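Methyl transferase from Methanosarcina acetivorans (Methanosarcina acetivorans, PDB 6MRO) probably transfers a methyl group from S-adenosylmethionine, and binds S-adenosylhomocysteine and, at a separate site, calcium ions. Local coordinates at residues W13-P18 against D177-P182; D101-S106 against K126-G131; G132-L137 against Y188-T193. The protein carries 1 engineered substitution. One frame throughout, in Å; residues are numbered along the deposited sequence.

Interaction 1 of 3, residues W13-P18 against D177-P182; sequences WDIDHP and DSLLNP. With SAH (S-adenosyl-L-homocysteine), chain B.
The loop after helix 2-6, which brings W13 to the S-adenosylhomocysteine pocket, is tied here to the end of edge strand 167-177 and the turn that follows it. The tie is polar at one end. H17 has its CG in the crowded position between its own N and carbonyl carbon (chi1 54°), and NE2 donates to D177 OD2 at 2.8 Å. The bond is nearly straight (170°), lies in the imidazole plane and uses the anti lone pair of the carboxylate, whose plane is turned 68° from the ring. At the other ring nitrogen, ND1 donates in plane to D16 OD1, also at 2.8 Å. In this conformer of D16 two in-plane bonds hold the rotation of the ring; D16 has a second conformer, so D177 is probably the steadier partner. I15 CD1 sits over one face of the imidazole, offset toward its rim, and touches D177 CB at 3.7 Å.

Beyond it I15 CG2 makes an apolar contact with L179 CD2 at 4.1 Å, while L179 CD1 lies against the backbone carbonyl of D14. The carboxylate of D14 points elsewhere, to a salt bridge with R43. W13 meets the ligand instead. SAH SD stands over one face of the indole, toward the rim, 3.2 Å from W13 NE1, while that nitrogen bonds to Y7 OH.

With both nitrogens of H17 placed as donors to carboxylates, the imidazole is likely to be doubly protonated, and the flanking acids would probably favour that form, making the link between loop and strand end partly electrostatic.

Interaction 2 of 3, residues D101-S106 against K126-G131; sequences DIVIDS and KVLKEG. With SAH (S-adenosyl-L-homocysteine), chain B.
V103 and L128 form the tight half of this contact, a buried apolar meeting between strand 100-106 and the chain just as it leaves helix 114-127. V103 has CG1 anti to its backbone N (chi1 174°), which turns CG2 toward the helix end. There CG2 packs on L128 CG at 3.7 Å, the two side chains crossing obliquely, and the looser V127 CG2 lies 4.4 Å from the same methyl. L128 CD2 lies against the backbone running from D101 O to V103 N, back toward the start of the strand.

The other half is open and loosely held. D101 and K129 lie side by side and point the same way, the lysine extended beyond CG. Its NZ straddles the carboxylate, 3.3 Å from D101 OD2 and 3.5 Å from D101 OD1: a salt bridge whose two hydrogen bonds are both weak. K129 CD comes as near, 3.2 Å from D101 OD2, so the acid meets the aliphatic shaft as well as the charge. D101 OD1 also accepts from the backbone N of R35, a firmer tie to the start of strand 35-39. An alanine at D101 would remove both the partner of K129 and the acceptor for R35 N, and would probably loosen this corner of the sheet.

At the far end of the strand, S106 O accepts from SAH N at 2.9 Å and S106 OG donates to SAH O. Strand 100-106, helix 114-127 and strand 132-139 follow as a beta-alpha-beta crossover, the unit of the Rossmann-like methyltransferase fold, with the ligand at the strand's C-terminal end.

Interaction 3 of 3, residues G132-L137 against Y188-T193; sequences GKYFML and YLLSAT
The Y134 ring has A192 CB at its edge, near the ring plane, while L190 CD2 comes in obliquely, 3.9 Å from Y134 CE1. With CG anti to its N (chi1 176°), the phenol lies over the sheet on the face it shares with M136, L190 and A192, and its OH bonds to D105 OD1. On the other face, the F135 ring swings across to S191, approaching obliquely, with F135 CE1 3.5 Å from S191 OG.

Between these two layers the strands run antiparallel, their axes 4.6 Å apart at the closest approach. Y134 and A192 form a hydrogen-bonded pair with N-O distances of 2.9 Å both ways: Y134 N to A192 O is almost straight (175°) but comes from above the carbonyl plane, whereas A192 N meets Y134 O in plane. M136 and L190 make the next such pair, and M136, bent at chi2 and chi3, brings CE to 4.1 Å from L190 CD2.

F162 of helix 155-162 packs on Y134, M136 and L190. Helix 20-27 lies against F135 and L137 on the other face, and strand 132-139 has 100-106 parallel to it on one side and 184-193 antiparallel on the other.

Interactions 2 and 3 are buried and share one sheet: strands 100-106 and 132-139 are neighbours, and L137 N lies 2.8 Å from D105 O, a probable hydrogen bond that joins the two contacts directly. Interaction 1 lies at the surface, its centre about 25 Å from that of interaction 2 and about 20 Å from that of interaction 3. The chemistry follows the place. Backbone bonds and apolar packing hold 132-137 to 188-193, interaction 2 passes from aliphatic packing to a salt bridge with weak hydrogen bonds on the more exposed side, and interaction 1 depends on a His-Asp hydrogen bond between a loop and the end of a strand. Interactions 1 and 2 both reach SAH, through W13 at the sulphur and S106 at the amino acid end.

Interaction 1 of 3, residues W13-P18 against D177-P182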
loop_
_atom_site.group_PDB
_atom_site.type_symbol
_atom_site.label_atom_id
_atom_site.label_comp_id
_atom_site.label_asym_id
_atom_site.label_seq_id
_atom_site.Cartn_x
_atom_site.Cartn_y
_atom_site.Cartn_z
ATOM N N TRP A 13 0.260 -10.917 6.903
ATOM C CA TRP A 13 1.023 -9.779 6.391
ATOM C C TRP A 13 1.565 -8.884 7.501
ATOM O O TRP A 13 2.344 -7.959 7.215
ATOM C CB TRP A 13 0.145 -8.932 5.450
ATOM C CG TRP A 13 -1.078 -8.420 6.162
ATOM C CD1 TRP A 13 -1.173 -7.288 6.931
ATOM C CD2 TRP A 13 -2.369 -9.039 6.194
ATOM N NE1 TRP A 13 -2.448 -7.176 7.447
ATOM C CE2 TRP A 13 -3.202 -8.232 7.004
ATOM C CE3 TRP A 13 -2.906 -10.197 5.611
ATOM C CZ2 TRP A 13 -4.542 -8.544 7.243
ATOM C CZ3 TRP A 13 -4.242 -10.506 5.857
ATOM C CH2 TRP A 13 -5.042 -9.677 6.657
ATOM N N ASP A 14 1.167 -9.125 8.753
ATOM C CA ASP A 14 1.411 -8.166 9.826
ATOM C C ASP A 14 2.796 -8.392 10.432
ATOM O O ASP A 14 2.961 -8.747 11.595
ATOM C CB ASP A 14 0.298 -8.262 10.865
ATOM C CG ASP A 14 0.376 -7.182 11.897
ATOM O OD1 ASP A 14 0.813 -6.067 11.535
ATOM O OD2 ASP A 14 0.016 -7.467 13.066
ATOM N N ILE A 15 3.815 -8.167 9.593
ATOM C CA ILE A 15 5.201 -8.355 10.009
ATOM C C ILE A 15 5.649 -7.202 10.903
ATOM O O ILE A 15 5.059 -6.119 10.915
ATOM C CB ILE A 15 6.131 -8.512 8.793
ATOM C CG1 ILE A 15 5.987 -7.315 7.842
ATOM C CG2 ILE A 15 5.864 -9.843 8.089
ATOM C CD1 ILE A 15 7.050 -7.305 6.744
ATOM N N ASP A 16 6.719 -7.447 11.663
ATOM C CA ASP A 16 7.220 -6.509 12.658
ATOM C C ASP A 16 8.267 -5.559 12.096
ATOM O O ASP A 16 9.110 -5.063 12.849
ATOM C CB ASP A 16 7.780 -7.271 13.871
ATOM C CG ASP A 16 9.087 -8.018 13.579
ATOM O OD1 ASP A 16 9.653 -7.948 12.467
ATOM O OD2 ASP A 16 9.562 -8.699 14.507
ATOM N N HIS A 17 8.244 -5.311 10.791
ATOM C CA HIS A 17 9.197 -4.419 10.150
ATOM C C HIS A 17 8.562 -3.912 8.861
ATOM O O HIS A 17 7.558 -4.466 8.398
ATOM C CB HIS A 17 10.535 -5.135 9.875
ATOM C CG HIS A 17 10.406 -6.414 9.099
ATOM N ND1 HIS A 17 10.049 -7.609 9.689
ATOM C CD2 HIS A 17 10.640 -6.694 7.795
ATOM C CE1 HIS A 17 10.053 -8.567 8.778
ATOM N NE2 HIS A 17 10.401 -8.040 7.617
ATOM N N PRO A 18 9.107 -2.854 8.263
ATOM C CA PRO A 18 8.608 -2.430 6.951
ATOM C C PRO A 18 8.884 -3.508 5.923
ATOM O O PRO A 18 9.821 -4.291 6.061
ATOM C CB PRO A 18 9.416 -1.159 6.650
ATOM C CG PRO A 18 9.921 -0.703 7.999
ATOM C CD PRO A 18 10.156 -1.957 8.774
ATOM N N ASP A 177 7.588 -10.101 2.411
ATOM C CA ASP A 177 7.821 -10.794 3.672
ATOM C C ASP A 177 6.486 -11.168 4.289
ATOM O O ASP A 177 5.535 -10.379 4.279
ATOM C CB ASP A 177 8.624 -9.935 4.653
ATOM C CG ASP A 177 10.113 -9.973 4.387
ATOM O OD1 ASP A 177 10.542 -10.733 3.486
ATOM O OD2 ASP A 177 10.854 -9.238 5.076
ATOM N N SER A 178 6.418 -12.374 4.838
ATOM C CA SER A 178 5.168 -12.891 5.366
ATOM C C SER A 178 5.433 -13.660 6.649
ATOM O O SER A 178 6.529 -14.188 6.883
ATOM C CB SER A 178 4.470 -13.794 4.336
ATOM O OG SER A 178 3.344 -14.478 4.876
ATOM N N LEU A 179 4.393 -13.752 7.472
ATOM C CA LEU A 179 4.492 -14.589 8.656
ATOM C C LEU A 179 4.250 -16.062 8.362
ATOM O O LEU A 179 4.530 -16.892 9.231
ATOM C CB LEU A 179 3.511 -14.109 9.720
ATOM C CG LEU A 179 3.845 -12.739 10.304
ATOM C CD1 LEU A 179 2.833 -12.390 11.374
ATOM C CD2 LEU A 179 5.262 -12.778 10.892
ATOM N N LEU A 180 3.737 -16.407 7.187
ATOM C CA LEU A 180 3.478 -17.804 6.874
ATOM C C LEU A 180 4.748 -18.476 6.350
ATOM O O LEU A 180 5.682 -17.815 5.891
ATOM C CB LEU A 180 2.329 -17.919 5.877
ATOM C CG LEU A 180 0.979 -17.508 6.488
ATOM C CD1 LEU A 180 -0.131 -17.540 5.450
ATOM C CD2 LEU A 180 0.606 -18.387 7.684
ATOM N N ASN A 181 4.756 -19.810 6.410
ATOM C CA ASN A 181 6.003 -20.578 6.382
ATOM C C ASN A 181 6.938 -20.219 5.235
ATOM O O ASN A 181 8.129 -19.982 5.497
ATOM C CB ASN A 181 5.709 -22.084 6.369
ATOM C CG ASN A 181 6.955 -22.907 6.617
ATOM O OD1 ASN A 181 7.999 -22.364 6.986
ATOM N ND2 ASN A 181 6.862 -24.218 6.406
ATOM N N PRO A 182 6.505 -20.161 3.968
ATOM C CA PRO A 182 7.363 -19.503 2.982
ATOM C C PRO A 182 7.349 -18.013 3.279
ATOM O O PRO A 182 6.661 -17.240 2.605
ATOM C CB PRO A 182 6.717 -19.849 1.631
ATOM C CG PRO A 182 5.562 -20.765 1.939
ATOM C CD PRO A 182 5.214 -20.552 3.378
HETATM N N SAH B . -0.327 -2.348 4.472
HETATM C CA SAH B . -0.383 -3.167 5.698
HETATM C CB SAH B . -1.667 -3.986 5.736
HETATM C CG SAH B . -1.911 -4.803 4.467
HETATM S SD SAH B . -3.329 -5.919 4.586
HETATM C C SAH B . 0.817 -4.093 5.818
HETATM O O SAH B . 1.625 -4.207 4.883
HETATM O OXT SAH B . 0.982 -4.751 6.856
HETATM C "C5'" SAH B . -4.527 -4.859 3.719
HETATM C "C4'" SAH B . -5.089 -3.745 4.603
HETATM O "O4'" SAH B . -6.020 -2.982 3.846
HETATM C "C3'" SAH B . -5.812 -4.215 5.865
HETATM O "O3'" SAH B . -5.215 -3.558 6.973
HETATM C "C2'" SAH B . -7.259 -3.803 5.628
HETATM O "O2'" SAH B . -7.975 -3.440 6.799
HETATM C "C1'" SAH B . -7.107 -2.629 4.677
HETATM N N9 SAH B . -8.258 -2.358 3.809
HETATM C C8 SAH B . -8.989 -3.251 3.054
HETATM N N7 SAH B . -9.919 -2.563 2.370
HETATM C C5 SAH B . -9.777 -1.246 2.660
HETATM C C6 SAH B . -10.460 -0.105 2.250
HETATM N N6 SAH B . -11.476 -0.190 1.401
HETATM N N1 SAH B . -10.074 1.116 2.738
HETATM C C2 SAH B . -9.016 1.219 3.621
HETATM N N3 SAH B . -8.346 0.091 4.042
HETATM C C4 SAH B . -8.723 -1.113 3.549
#

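Interaction 2 of 3, residues D101-S106 against K126-G131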
loop_
_atom_site.group_PDB
_atom_site.type_symbol
_atom_site.label_atom_id
_atom_site.label_comp_id
_atom_site.label_asym_id
_atom_site.label_seq_id
_atom_site.Cartn_x
_atom_site.Cartn_y
_atom_site.Cartn_z
ATOM N N ASP A 101 2.379 13.602 -2.691
ATOM C CA ASP A 101 3.517 13.310 -3.562
ATOM C C ASP A 101 3.722 11.809 -3.775
ATOM O O ASP A 101 4.264 11.396 -4.808
ATOM C CB ASP A 101 4.782 13.907 -2.954
ATOM C CG ASP A 101 4.669 15.383 -2.749
ATOM O OD1 ASP A 101 4.605 15.824 -1.581
ATOM O OD2 ASP A 101 4.635 16.105 -3.769
ATOM N N ILE A 102 3.347 10.993 -2.791
ATOM C CA ILE A 102 3.579 9.551 -2.798
ATOM C C ILE A 102 2.327 8.877 -2.262
ATOM O O ILE A 102 1.773 9.320 -1.244
ATOM C CB ILE A 102 4.781 9.153 -1.917
ATOM C CG1 ILE A 102 6.075 9.823 -2.366
ATOM C CG2 ILE A 102 4.919 7.627 -1.812
ATOM C CD1 ILE A 102 6.900 10.328 -1.175
ATOM N N VAL A 103 1.872 7.822 -2.939
ATOM C CA VAL A 103 0.956 6.849 -2.345
ATOM C C VAL A 103 1.657 5.498 -2.346
ATOM O O VAL A 103 2.145 5.057 -3.397
ATOM C CB VAL A 103 -0.382 6.748 -3.099
ATOM C CG1 VAL A 103 -1.236 5.602 -2.510
ATOM C CG2 VAL A 103 -1.148 8.085 -3.033
ATOM N N ILE A 104 1.695 4.832 -1.178
ATOM C CA ILE A 104 2.202 3.462 -1.091
ATOM C C ILE A 104 1.056 2.511 -0.780
ATOM O O ILE A 104 0.129 2.820 -0.032
ATOM C CB ILE A 104 3.363 3.276 -0.080
ATOM C CG1 ILE A 104 2.922 3.513 1.368
ATOM C CG2 ILE A 104 4.560 4.153 -0.468
ATOM C CD1 ILE A 104 3.975 3.061 2.401
ATOM N N ASP A 105 1.147 1.314 -1.353
ATOM C CA ASP A 105 0.067 0.330 -1.299
ATOM C C ASP A 105 0.770 -0.999 -1.047
ATOM O O ASP A 105 1.388 -1.555 -1.952
ATOM C CB ASP A 105 -0.706 0.375 -2.616
ATOM C CG ASP A 105 -1.753 -0.709 -2.757
ATOM O OD1 ASP A 105 -2.686 -0.439 -3.543
ATOM O OD2 ASP A 105 -1.680 -1.782 -2.113
ATOM N N SER A 106 0.723 -1.485 0.202
ATOM C CA SER A 106 1.430 -2.704 0.600
ATOM C C SER A 106 0.349 -3.741 0.882
ATOM O O SER A 106 -0.092 -3.899 2.021
ATOM C CB SER A 106 2.336 -2.448 1.842
ATOM O OG SER A 106 2.974 -3.637 2.321
ATOM N N LYS A 126 -6.912 10.514 -7.986
ATOM C CA LYS A 126 -7.406 11.845 -7.636
ATOM C C LYS A 126 -6.567 12.496 -6.538
ATOM O O LYS A 126 -6.242 13.682 -6.633
ATOM C CB LYS A 126 -8.874 11.751 -7.214
ATOM C CG LYS A 126 -9.528 13.079 -6.860
ATOM C CD LYS A 126 -10.946 12.865 -6.339
ATOM C CE LYS A 126 -11.569 14.180 -5.879
ATOM N NZ LYS A 126 -11.603 15.182 -6.982
ATOM N N VAL A 127 -6.199 11.747 -5.486
ATOM C CA VAL A 127 -5.481 12.359 -4.363
ATOM C C VAL A 127 -3.994 12.556 -4.610
ATOM O O VAL A 127 -3.347 13.293 -3.852
ATOM C CB VAL A 127 -5.654 11.553 -3.059
ATOM C CG1 VAL A 127 -7.132 11.506 -2.690
ATOM C CG2 VAL A 127 -5.036 10.165 -3.191
ATOM N N LEU A 128 -3.435 11.950 -5.660
ATOM C CA LEU A 128 -2.029 12.139 -5.989
ATOM C C LEU A 128 -1.790 13.501 -6.633
ATOM O O LEU A 128 -2.619 13.991 -7.404
ATOM C CB LEU A 128 -1.565 11.038 -6.944
ATOM C CG LEU A 128 -0.940 9.842 -6.240
ATOM C CD1 LEU A 128 -0.872 8.662 -7.217
ATOM C CD2 LEU A 128 0.450 10.189 -5.698
ATOM N N LYS A 129 -0.652 14.110 -6.313
ATOM C CA LYS A 129 -0.242 15.332 -6.986
ATOM C C LYS A 129 0.142 15.046 -8.429
ATOM O O LYS A 129 0.473 13.920 -8.807
ATOM C CB LYS A 129 0.962 15.965 -6.291
ATOM C CG LYS A 129 0.640 16.794 -5.069
ATOM C CD LYS A 129 1.898 17.485 -4.558
ATOM C CE LYS A 129 1.681 18.087 -3.180
ATOM N NZ LYS A 129 2.927 18.704 -2.634
ATOM N N GLU A 130 0.259 16.121 -9.173
ATOM C CA GLU A 130 0.724 16.090 -10.515
ATOM C C GLU A 130 2.166 15.683 -10.379
ATOM O O GLU A 130 2.869 16.255 -9.628
ATOM C CB GLU A 130 0.605 17.516 -11.029
ATOM C CG GLU A 130 0.933 18.544 -9.953
ATOM C CD GLU A 130 -0.274 19.263 -9.351
ATOM O OE1 GLU A 130 -1.044 18.685 -8.621
ATOM O OE2 GLU A 130 -0.449 20.472 -9.613
ATOM N N GLY A 131 2.627 14.696 -11.116
ATOM C CA GLY A 131 3.979 14.210 -10.928
ATOM C C GLY A 131 4.118 13.238 -9.781
ATOM O O GLY A 131 5.242 12.806 -9.479
HETATM N N SAH B . -0.327 -2.348 4.472
HETATM C CA SAH B . -0.383 -3.167 5.698
HETATM C CB SAH B . -1.667 -3.986 5.736
HETATM C CG SAH B . -1.911 -4.803 4.467
HETATM S SD SAH B . -3.329 -5.919 4.586
HETATM C C SAH B . 0.817 -4.093 5.818
HETATM O O SAH B . 1.625 -4.207 4.883
HETATM O OXT SAH B . 0.982 -4.751 6.856
HETATM C "C5'" SAH B . -4.527 -4.859 3.719
HETATM C "C4'" SAH B . -5.089 -3.745 4.603
HETATM O "O4'" SAH B . -6.020 -2.982 3.846
HETATM C "C3'" SAH B . -5.812 -4.215 5.865
HETATM O "O3'" SAH B . -5.215 -3.558 6.973
HETATM C "C2'" SAH B . -7.259 -3.803 5.628
HETATM O "O2'" SAH B . -7.975 -3.440 6.799
HETATM C "C1'" SAH B . -7.107 -2.629 4.677
HETATM N N9 SAH B . -8.258 -2.358 3.809
HETATM C C8 SAH B . -8.989 -3.251 3.054
HETATM N N7 SAH B . -9.919 -2.563 2.370
HETATM C C5 SAH B . -9.777 -1.246 2.660
HETATM C C6 SAH B . -10.460 -0.105 2.250
HETATM N N6 SAH B . -11.476 -0.190 1.401
HETATM N N1 SAH B . -10.074 1.116 2.738
HETATM C C2 SAH B . -9.016 1.219 3.621
HETATM N N3 SAH B . -8.346 0.091 4.042
HETATM C C4 SAH B . -8.723 -1.113 3.549
#

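Interaction 3 of 3, residues G132-L137 against Y188-T193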
loop_
_atom_site.group_PDB
_atom_site.type_symbol
_atom_site.label_atom_id
_atom_site.label_comp_id
_atom_site.label_asym_id
_atom_site.label_seq_id
_atom_site.Cartn_x
_atom_site.Cartn_y
_atom_site.Cartn_z
ATOM N N GLY A 132 3.008 12.871 -9.144
ATOM C CA GLY A 132 3.065 12.042 -7.952
ATOM C C GLY A 132 3.310 10.579 -8.281
ATOM O O GLY A 132 2.952 10.089 -9.357
ATOM N N LYS A 133 3.936 9.887 -7.329
ATOM C CA LYS A 133 4.254 8.499 -7.471
ATOM C C LYS A 133 3.329 7.552 -6.702
ATOM O O LYS A 133 2.955 7.826 -5.627
ATOM C CB LYS A 133 5.643 8.248 -6.926
ATOM C CG LYS A 133 6.763 9.071 -7.487
ATOM C CD LYS A 133 7.264 8.359 -8.720
ATOM C CE LYS A 133 8.497 8.989 -9.314
ATOM N NZ LYS A 133 8.908 8.108 -10.448
ATOM N N TYR A 134 3.008 6.439 -7.340
ATOM C CA TYR A 134 2.261 5.337 -6.749
ATOM C C TYR A 134 3.163 4.112 -6.761
ATOM O O TYR A 134 3.650 3.707 -7.830
ATOM C CB TYR A 134 0.976 5.070 -7.535
ATOM C CG TYR A 134 0.146 3.871 -7.090
ATOM C CD1 TYR A 134 -0.170 2.857 -7.985
ATOM C CD2 TYR A 134 -0.350 3.781 -5.787
ATOM C CE1 TYR A 134 -0.934 1.785 -7.599
ATOM C CE2 TYR A 134 -1.132 2.698 -5.381
ATOM C CZ TYR A 134 -1.413 1.707 -6.305
ATOM O OH TYR A 134 -2.186 0.646 -5.941
ATOM N N PHE A 135 3.401 3.545 -5.578
ATOM C CA PHE A 135 4.173 2.319 -5.407
ATOM C C PHE A 135 3.264 1.260 -4.806
ATOM O O PHE A 135 2.682 1.472 -3.732
ATOM C CB PHE A 135 5.375 2.552 -4.491
ATOM C CG PHE A 135 6.350 3.549 -5.034
ATOM C CD1 PHE A 135 7.187 3.202 -6.085
ATOM C CD2 PHE A 135 6.437 4.820 -4.494
ATOM C CE1 PHE A 135 8.091 4.116 -6.607
ATOM C CE2 PHE A 135 7.356 5.739 -4.991
ATOM C CZ PHE A 135 8.180 5.394 -6.049
ATOM N N MET A 136 3.142 0.127 -5.493
ATOM C CA MET A 136 2.217 -0.914 -5.081
ATOM C C MET A 136 2.933 -2.251 -5.055
ATOM O O MET A 136 3.637 -2.605 -6.004
ATOM C CB MET A 136 1.009 -0.963 -6.017
ATOM C CG MET A 136 -0.059 -1.972 -5.626
ATOM S SD MET A 136 0.246 -3.647 -6.257
ATOM C CE MET A 136 -0.167 -3.376 -7.987
ATOM N N LEU A 137 2.739 -2.990 -3.970
ATOM C CA LEU A 137 3.347 -4.297 -3.780
ATOM C C LEU A 137 2.258 -5.353 -3.707
ATOM O O LEU A 137 1.307 -5.216 -2.926
ATOM C CB LEU A 137 4.203 -4.281 -2.511
ATOM C CG LEU A 137 4.852 -5.566 -2.002
ATOM C CD1 LEU A 137 5.997 -5.943 -2.908
ATOM C CD2 LEU A 137 5.351 -5.323 -0.552
ATOM N N TYR A 188 5.403 -8.604 -6.992
ATOM C CA TYR A 188 5.624 -7.529 -7.951
ATOM C C TYR A 188 5.629 -6.185 -7.240
ATOM O O TYR A 188 4.822 -5.948 -6.335
ATOM C CB TYR A 188 4.539 -7.498 -9.029
ATOM C CG TYR A 188 4.741 -8.488 -10.139
ATOM C CD1 TYR A 188 6.008 -8.747 -10.641
ATOM C CD2 TYR A 188 3.657 -9.172 -10.694
ATOM C CE1 TYR A 188 6.196 -9.652 -11.666
ATOM C CE2 TYR A 188 3.833 -10.078 -11.719
ATOM C CZ TYR A 188 5.111 -10.317 -12.199
ATOM O OH TYR A 188 5.295 -11.230 -13.216
ATOM N N LEU A 189 6.519 -5.292 -7.672
ATOM C CA LEU A 189 6.498 -3.899 -7.239
ATOM C C LEU A 189 6.241 -3.026 -8.459
ATOM O O LEU A 189 7.044 -3.011 -9.403
ATOM C CB LEU A 189 7.803 -3.496 -6.560
ATOM C CG LEU A 189 7.818 -2.032 -6.096
ATOM C CD1 LEU A 189 6.945 -1.856 -4.859
ATOM C CD2 LEU A 189 9.245 -1.564 -5.845
ATOM N N LEU A 190 5.113 -2.332 -8.447
ATOM C CA LEU A 190 4.771 -1.376 -9.481
ATOM C C LEU A 190 5.233 0.012 -9.063
ATOM O O LEU A 190 4.945 0.465 -7.944
ATOM C CB LEU A 190 3.262 -1.385 -9.729
ATOM C CG LEU A 190 2.679 -0.144 -10.411
ATOM C CD1 LEU A 190 3.084 -0.116 -11.888
ATOM C CD2 LEU A 190 1.160 -0.174 -10.256
ATOM N N SER A 191 5.934 0.687 -9.966
ATOM C CA SER A 191 6.200 2.113 -9.860
ATOM C C SER A 191 5.406 2.801 -10.959
ATOM O O SER A 191 5.582 2.489 -12.145
ATOM C CB SER A 191 7.690 2.416 -9.994
ATOM O OG SER A 191 7.921 3.818 -10.080
ATOM N N ALA A 192 4.516 3.707 -10.567
ATOM C CA ALA A 192 3.680 4.404 -11.528
ATOM C C ALA A 192 3.646 5.883 -11.173
ATOM O O ALA A 192 3.951 6.272 -10.042
ATOM C CB ALA A 192 2.272 3.802 -11.560
ATOM N N THR A 193 3.294 6.715 -12.156
ATOM C CA THR A 193 3.195 8.160 -11.944
ATOM C C THR A 193 1.877 8.688 -12.490
ATOM O O THR A 193 1.337 8.176 -13.471
ATOM C CB THR A 193 4.363 8.931 -12.594
ATOM O OG1 THR A 193 4.172 9.006 -14.012
ATOM C CG2 THR A 193 5.698 8.263 -12.283
#